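Local coordinates for outer membrane protein assembly factor BamA (Haemophilus ducreyi, PDB 4K3C) that is probably a component of the Bam complex, which assembles beta-barrel proteins and inserts them into the outer membrane, at residues T133-M138 with I151-E156; I88-N93 with T100-M105. All coordinates share one frame; numbering follows the deposited sequence.

Contact 1: residues T133-M138 with I151-E156; sequences TVEMSM and IYKIKE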
loop_
_atom_site.group_PDB
_atom_site.type_symbol
_atom_site.label_atom_id
_atom_site.label_comp_id
_atom_site.label_asym_id
_atom_site.label_seq_id
_atom_site.Cartn_x
_atom_site.Cartn_y
_atom_site.Cartn_z
ATOM N N THR A 133 14.967 23.507 0.689
ATOM C CA THR A 133 15.359 24.324 1.799
ATOM C C THR A 133 14.130 24.859 2.491
ATOM O O THR A 133 13.270 25.422 1.858
ATOM C CB THR A 133 16.147 25.500 1.248
ATOM O OG1 THR A 133 17.404 25.028 0.785
ATOM C CG2 THR A 133 16.386 26.577 2.265
ATOM N N VAL A 134 14.093 24.724 3.797
ATOM C CA VAL A 134 13.060 25.337 4.573
ATOM C C VAL A 134 13.741 25.932 5.771
ATOM O O VAL A 134 14.499 25.257 6.428
ATOM C CB VAL A 134 12.080 24.305 5.014
ATOM C CG1 VAL A 134 10.947 24.953 5.701
ATOM C CG2 VAL A 134 11.603 23.558 3.839
ATOM N N GLU A 135 13.503 27.198 6.055
ATOM C CA GLU A 135 14.101 27.811 7.223
ATOM C C GLU A 135 13.175 28.836 7.810
ATOM O O GLU A 135 12.519 29.547 7.087
ATOM C CB GLU A 135 15.431 28.450 6.874
ATOM C CG GLU A 135 15.497 29.037 5.509
ATOM C CD GLU A 135 16.699 29.929 5.323
ATOM O OE1 GLU A 135 17.723 29.456 4.793
ATOM O OE2 GLU A 135 16.618 31.106 5.707
ATOM N N MET A 136 13.124 28.910 9.131
ATOM C CA MET A 136 12.199 29.800 9.803
ATOM C C MET A 136 12.872 30.961 10.502
ATOM O O MET A 136 14.052 30.927 10.798
ATOM C CB MET A 136 11.366 29.028 10.810
ATOM C CG MET A 136 12.112 28.697 12.069
ATOM S SD MET A 136 11.205 29.099 13.554
ATOM C CE MET A 136 10.166 27.665 13.715
ATOM N N SER A 137 12.083 31.991 10.765
ATOM C CA SER A 137 12.592 33.248 11.290
ATOM C C SER A 137 11.739 33.688 12.473
ATOM O O SER A 137 10.555 33.364 12.539
ATOM C CB SER A 137 12.543 34.328 10.208
ATOM O OG SER A 137 13.178 33.903 9.012
ATOM N N MET A 138 12.324 34.452 13.389
ATOM C CA MET A 138 11.580 34.933 14.551
ATOM C C MET A 138 11.427 36.458 14.695
ATOM O O MET A 138 11.261 36.932 15.823
ATOM C CB MET A 138 12.236 34.392 15.824
ATOM C CG MET A 138 12.056 32.906 16.040
ATOM S SD MET A 138 10.509 32.513 16.884
ATOM C CE MET A 138 10.639 30.733 16.967
ATOM N N ILE A 151 8.327 33.765 9.839
ATOM C CA ILE A 151 8.383 33.595 8.384
ATOM C C ILE A 151 9.014 32.262 7.984
ATOM O O ILE A 151 9.931 31.777 8.643
ATOM C CB ILE A 151 9.148 34.766 7.694
ATOM C CG1 ILE A 151 10.492 34.298 7.115
ATOM C CG2 ILE A 151 9.340 35.930 8.657
ATOM C CD1 ILE A 151 11.376 35.420 6.599
ATOM N N TYR A 152 8.512 31.661 6.910
ATOM C CA TYR A 152 9.135 30.458 6.371
ATOM C C TYR A 152 9.686 30.726 4.976
ATOM O O TYR A 152 8.931 30.999 4.045
ATOM C CB TYR A 152 8.153 29.291 6.341
ATOM C CG TYR A 152 7.862 28.671 7.692
ATOM C CD1 TYR A 152 7.019 29.298 8.600
ATOM C CD2 TYR A 152 8.407 27.443 8.048
ATOM C CE1 TYR A 152 6.742 28.727 9.830
ATOM C CE2 TYR A 152 8.135 26.864 9.278
ATOM C CZ TYR A 152 7.302 27.510 10.163
ATOM O OH TYR A 152 7.026 26.940 11.385
ATOM N N LYS A 153 11.007 30.656 4.845
ATOM C CA LYS A 153 11.688 30.937 3.589
ATOM C C LYS A 153 12.062 29.637 2.913
ATOM O O LYS A 153 12.935 28.910 3.389
ATOM C CB LYS A 153 12.938 31.789 3.837
ATOM C CG LYS A 153 13.784 32.101 2.608
ATOM C CD LYS A 153 14.251 33.558 2.624
ATOM C CE LYS A 153 15.565 33.739 1.873
ATOM N NZ LYS A 153 16.689 32.994 2.521
ATOM N N ILE A 154 11.395 29.335 1.801
ATOM C CA ILE A 154 11.668 28.091 1.091
ATOM C C ILE A 154 12.366 28.282 -0.263
ATOM O O ILE A 154 12.256 29.328 -0.902
ATOM C CB ILE A 154 10.399 27.205 0.976
ATOM C CG1 ILE A 154 10.031 26.947 -0.480
ATOM C CG2 ILE A 154 9.237 27.851 1.705
ATOM C CD1 ILE A 154 9.170 27.998 -1.091
ATOM N N LYS A 155 13.126 27.265 -0.660
ATOM C CA LYS A 155 13.656 27.159 -2.011
ATOM C C LYS A 155 12.861 26.076 -2.729
ATOM O O LYS A 155 12.926 24.904 -2.357
ATOM C CB LYS A 155 15.141 26.794 -1.981
ATOM C CG LYS A 155 15.775 26.605 -3.352
ATOM C CD LYS A 155 15.893 27.927 -4.078
ATOM C CE LYS A 155 16.029 27.742 -5.588
ATOM N NZ LYS A 155 16.171 29.061 -6.290
ATOM N N GLU A 156 12.092 26.478 -3.738
ATOM C CA GLU A 156 11.304 25.544 -4.541
ATOM C C GLU A 156 12.249 24.556 -5.183
ATOM O O GLU A 156 13.443 24.829 -5.313
ATOM C CB GLU A 156 10.560 26.287 -5.649
ATOM C CG GLU A 156 9.598 27.361 -5.168
ATOM C CD GLU A 156 8.216 26.820 -4.892
ATOM O OE1 GLU A 156 8.059 25.584 -4.839
ATOM O OE2 GLU A 156 7.285 27.632 -4.751
#
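Ile151 lies against Ser137 at one end of an antiparallel strand pair. The Ile151 carbonyl O takes a weak hydrogen bond from Ser137 N at 3.0 Å. Its CG1 and CD1 branch packs on the Ser137 hydroxyl, and CG2 touches Ser137 CB. Tyr152 comes next, in a non-hydrogen-bonded pair with Met136. The two side chains lie alongside each other and point the same way out of the sheet. Met136 CB sits 4.2 Å above the Tyr152 ring plane, nearer its edge than its centre. Met136 CE reaches Tyr152 OH at 4.0 Å, and the hydroxyl has a weak hydrogen bond with Val118 O. Val134 CG1 meets the ring at its edge, 4.3 Å from Tyr152 CD2. Helix 119-125 covers this buried face through Ala121, Lys122 and Leu125. The two strands, 131-136 and 147-156, form the C-terminal beta hairpin of the POTRA domain nearest the barrel. The first is an outermost strand of its sheet within the chain. Lys153 pairs with Glu135 through two backbone bonds. Lys153 N gives the straighter one to Glu135 O, 2.9 Å at 169°, and Lys153 O receives Glu135 N from above the carbonyl plane. Lys153 CG is anti to the backbone N (chi1 177°), and the chain runs alongside Glu135 on the exposed face. There Lys153 NZ and Glu135 OE2 form a long salt bridge of 3.7 Å. Ile154 sits on the Tyr152 face, paired with Val134, and touches Asn93. Lys155 N bonds to Thr133 O at 3.1 Å, and Lys155 CB packs on Thr133 CB.

Contact 2: residues I88-N93 with T100-M105; sequences IRFEGN and TLRREM
Phe90 and Leu101 pass each other, running opposite ways, and the leucine CB covers a face of the ring. Leu101 CB stands over the centre of that face, 3.7 Å from the Phe90 centroid and only 13° off the normal, a CH-pi contact. Met105 comes to the ring edge. Its CG is 3.7 Å from Phe90 CZ, and its SD is 5.2 Å from the Phe90 centroid, an edge-on Met-aromatic contact. Arg102 adds CB beside Phe90 CE2. Its guanidinium has Phe90 CE2 over one face, with the two planes 38° apart. Beside the ring, Ile88 CG1 packs on Met105 CG at 4.1 Å, and Leu101 CD1 lies 3.7 Å from Asn93 CB. Phe90 CB points from strand 84-91 toward the short helix 98-101, and CG stands anti to the carbonyl carbon (chi1 -52°). Arg102 is the first residue past that helix and the centre of an inverse gamma turn. Farther out, Leu125 of helix 119-125 backs Leu101, and Ala121 of the same helix touches Met105. This is the seam where the first strand of the POTRA domain meets its first helix. The polar end of Arg102 has its main partner in Asp98, which forms a salt bridge with NH2. Arg102 NH1 lies close to Ile88 O, but that spacing is too short and bent to be trusted in detail. The packing across the contact is mainly apolar, and the Arg102 charge is probably balanced by Asp98.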
loop_
_atom_site.group_PDB
_atom_site.type_symbol
_atom_site.label_atom_id
_atom_site.label_comp_id
_atom_site.label_asym_id
_atom_site.label_seq_id
_atom_site.Cartn_x
_atom_site.Cartn_y
_atom_site.Cartn_z
ATOM N N ILE A 88 1.832 34.129 10.731
ATOM C CA ILE A 88 2.907 33.405 10.056
ATOM C C ILE A 88 2.813 33.630 8.547
ATOM O O ILE A 88 1.718 33.706 7.983
ATOM C CB ILE A 88 2.932 31.884 10.402
ATOM C CG1 ILE A 88 2.254 31.047 9.320
ATOM C CG2 ILE A 88 2.294 31.620 11.762
ATOM C CD1 ILE A 88 0.734 31.094 9.383
ATOM N N ARG A 89 3.962 33.787 7.904
ATOM C CA ARG A 89 3.994 34.099 6.482
ATOM C C ARG A 89 5.079 33.309 5.769
ATOM O O ARG A 89 5.989 32.765 6.392
ATOM C CB ARG A 89 4.216 35.595 6.251
ATOM C CG ARG A 89 3.052 36.489 6.652
ATOM C CD ARG A 89 3.318 37.941 6.254
ATOM N NE ARG A 89 4.729 38.315 6.386
ATOM C CZ ARG A 89 5.241 39.005 7.405
ATOM N NH1 ARG A 89 4.463 39.407 8.401
ATOM N NH2 ARG A 89 6.538 39.297 7.431
ATOM N N PHE A 90 4.981 33.253 4.450
ATOM C CA PHE A 90 5.953 32.518 3.664
ATOM C C PHE A 90 6.633 33.419 2.638
ATOM O O PHE A 90 6.059 34.415 2.183
ATOM C CB PHE A 90 5.275 31.344 2.966
ATOM C CG PHE A 90 4.479 30.468 3.890
ATOM C CD1 PHE A 90 5.099 29.478 4.634
ATOM C CD2 PHE A 90 3.105 30.625 4.009
ATOM C CE1 PHE A 90 4.368 28.671 5.473
ATOM C CE2 PHE A 90 2.369 29.816 4.859
ATOM C CZ PHE A 90 3.002 28.839 5.584
ATOM N N GLU A 91 7.866 33.075 2.289
ATOM C CA GLU A 91 8.543 33.766 1.210
ATOM C C GLU A 91 9.471 32.820 0.469
ATOM O O GLU A 91 9.884 31.803 1.018
ATOM C CB GLU A 91 9.268 35.019 1.707
ATOM C CG GLU A 91 10.336 34.807 2.745
ATOM C CD GLU A 91 10.785 36.125 3.364
ATOM O OE1 GLU A 91 9.906 36.949 3.716
ATOM O OE2 GLU A 91 12.012 36.336 3.491
ATOM N N GLY A 92 9.765 33.151 -0.788
ATOM C CA GLY A 92 10.524 32.272 -1.658
ATOM C C GLY A 92 9.624 31.304 -2.404
ATOM O O GLY A 92 10.093 30.533 -3.237
ATOM N N ASN A 93 8.327 31.343 -2.097
ATOM C CA ASN A 93 7.354 30.426 -2.679
ATOM C C ASN A 93 6.768 30.942 -3.971
ATOM O O ASN A 93 5.598 31.326 -4.014
ATOM C CB ASN A 93 6.228 30.111 -1.688
ATOM C CG ASN A 93 5.561 31.357 -1.134
ATOM O OD1 ASN A 93 6.226 32.344 -0.814
ATOM N ND2 ASN A 93 4.233 31.317 -1.021
ATOM N N THR A 100 -0.863 25.685 -0.020
ATOM C CA THR A 100 -0.134 24.417 0.026
ATOM C C THR A 100 0.934 24.333 1.137
ATOM O O THR A 100 1.300 23.247 1.573
ATOM C CB THR A 100 0.420 24.066 -1.384
ATOM O OG1 THR A 100 -0.672 24.023 -2.311
ATOM C CG2 THR A 100 1.122 22.714 -1.408
ATOM N N LEU A 101 1.406 25.483 1.611
ATOM C CA LEU A 101 2.328 25.528 2.747
ATOM C C LEU A 101 1.546 25.727 4.061
ATOM O O LEU A 101 1.857 25.119 5.084
ATOM C CB LEU A 101 3.380 26.641 2.566
ATOM C CG LEU A 101 4.351 26.643 1.371
ATOM C CD1 LEU A 101 4.373 28.012 0.712
ATOM C CD2 LEU A 101 5.761 26.259 1.774
ATOM N N ARG A 102 0.527 26.580 4.025
ATOM C CA ARG A 102 -0.320 26.798 5.193
ATOM C C ARG A 102 -1.371 25.703 5.253
ATOM O O ARG A 102 -2.546 25.914 4.948
ATOM C CB ARG A 102 -0.973 28.177 5.160
ATOM C CG ARG A 102 -1.753 28.516 6.407
ATOM C CD ARG A 102 -2.126 29.973 6.406
ATOM N NE ARG A 102 -0.960 30.825 6.599
ATOM C CZ ARG A 102 -0.762 31.964 5.949
ATOM N NH1 ARG A 102 0.325 32.684 6.192
ATOM N NH2 ARG A 102 -1.654 32.384 5.062
ATOM N N ARG A 103 -0.914 24.522 5.633
ATOM C CA ARG A 103 -1.738 23.338 5.687
ATOM C C ARG A 103 -0.902 22.452 6.564
ATOM O O ARG A 103 -1.409 21.642 7.338
ATOM C CB ARG A 103 -1.909 22.731 4.286
ATOM C CG ARG A 103 -1.565 21.242 4.179
ATOM C CD ARG A 103 -0.654 20.935 2.975
ATOM N NE ARG A 103 -1.400 20.680 1.742
ATOM C CZ ARG A 103 -0.868 20.172 0.633
ATOM N NH1 ARG A 103 -1.630 19.967 -0.440
ATOM N NH2 ARG A 103 0.423 19.854 0.599
ATOM N N GLU A 104 0.407 22.647 6.451
ATOM C CA GLU A 104 1.347 21.968 7.318
ATOM C C GLU A 104 1.668 22.812 8.558
ATOM O O GLU A 104 2.388 22.365 9.452
ATOM C CB GLU A 104 2.615 21.587 6.549
ATOM C CG GLU A 104 2.379 20.587 5.407
ATOM C CD GLU A 104 1.960 19.191 5.891
ATOM O OE1 GLU A 104 1.606 18.351 5.034
ATOM O OE2 GLU A 104 1.992 18.929 7.120
ATOM N N MET A 105 1.121 24.022 8.627
ATOM C CA MET A 105 1.289 24.836 9.826
ATOM C C MET A 105 0.392 24.319 10.954
ATOM O O MET A 105 -0.811 24.117 10.758
ATOM C CB MET A 105 0.987 26.320 9.566
ATOM C CG MET A 105 1.956 27.060 8.667
ATOM S SD MET A 105 3.690 26.750 9.010
ATOM C CE MET A 105 3.765 27.074 10.777
#

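Along the chain, contact 2 comes first and is complete before contact 1 begins. Their centres are about 9 Å apart. Both belong to the second of the two POTRA domains in this construct, which lacks the first three. They share one sheet. Strand 84-91 of contact 2 runs parallel to strand 147-156 of contact 1, and backbone bonds join Tyr152 to Arg89 and Glu91. Tyr152 also touches Met105, joining the two packings under helix 119-125. Together they take in all three strands and the end of the first helix of the strand-helix-helix-strand-strand POTRA fold; helix 119-125 is the other helix. Strand 160-169 of the barrel follows directly, so this domain lies next to the transmembrane part.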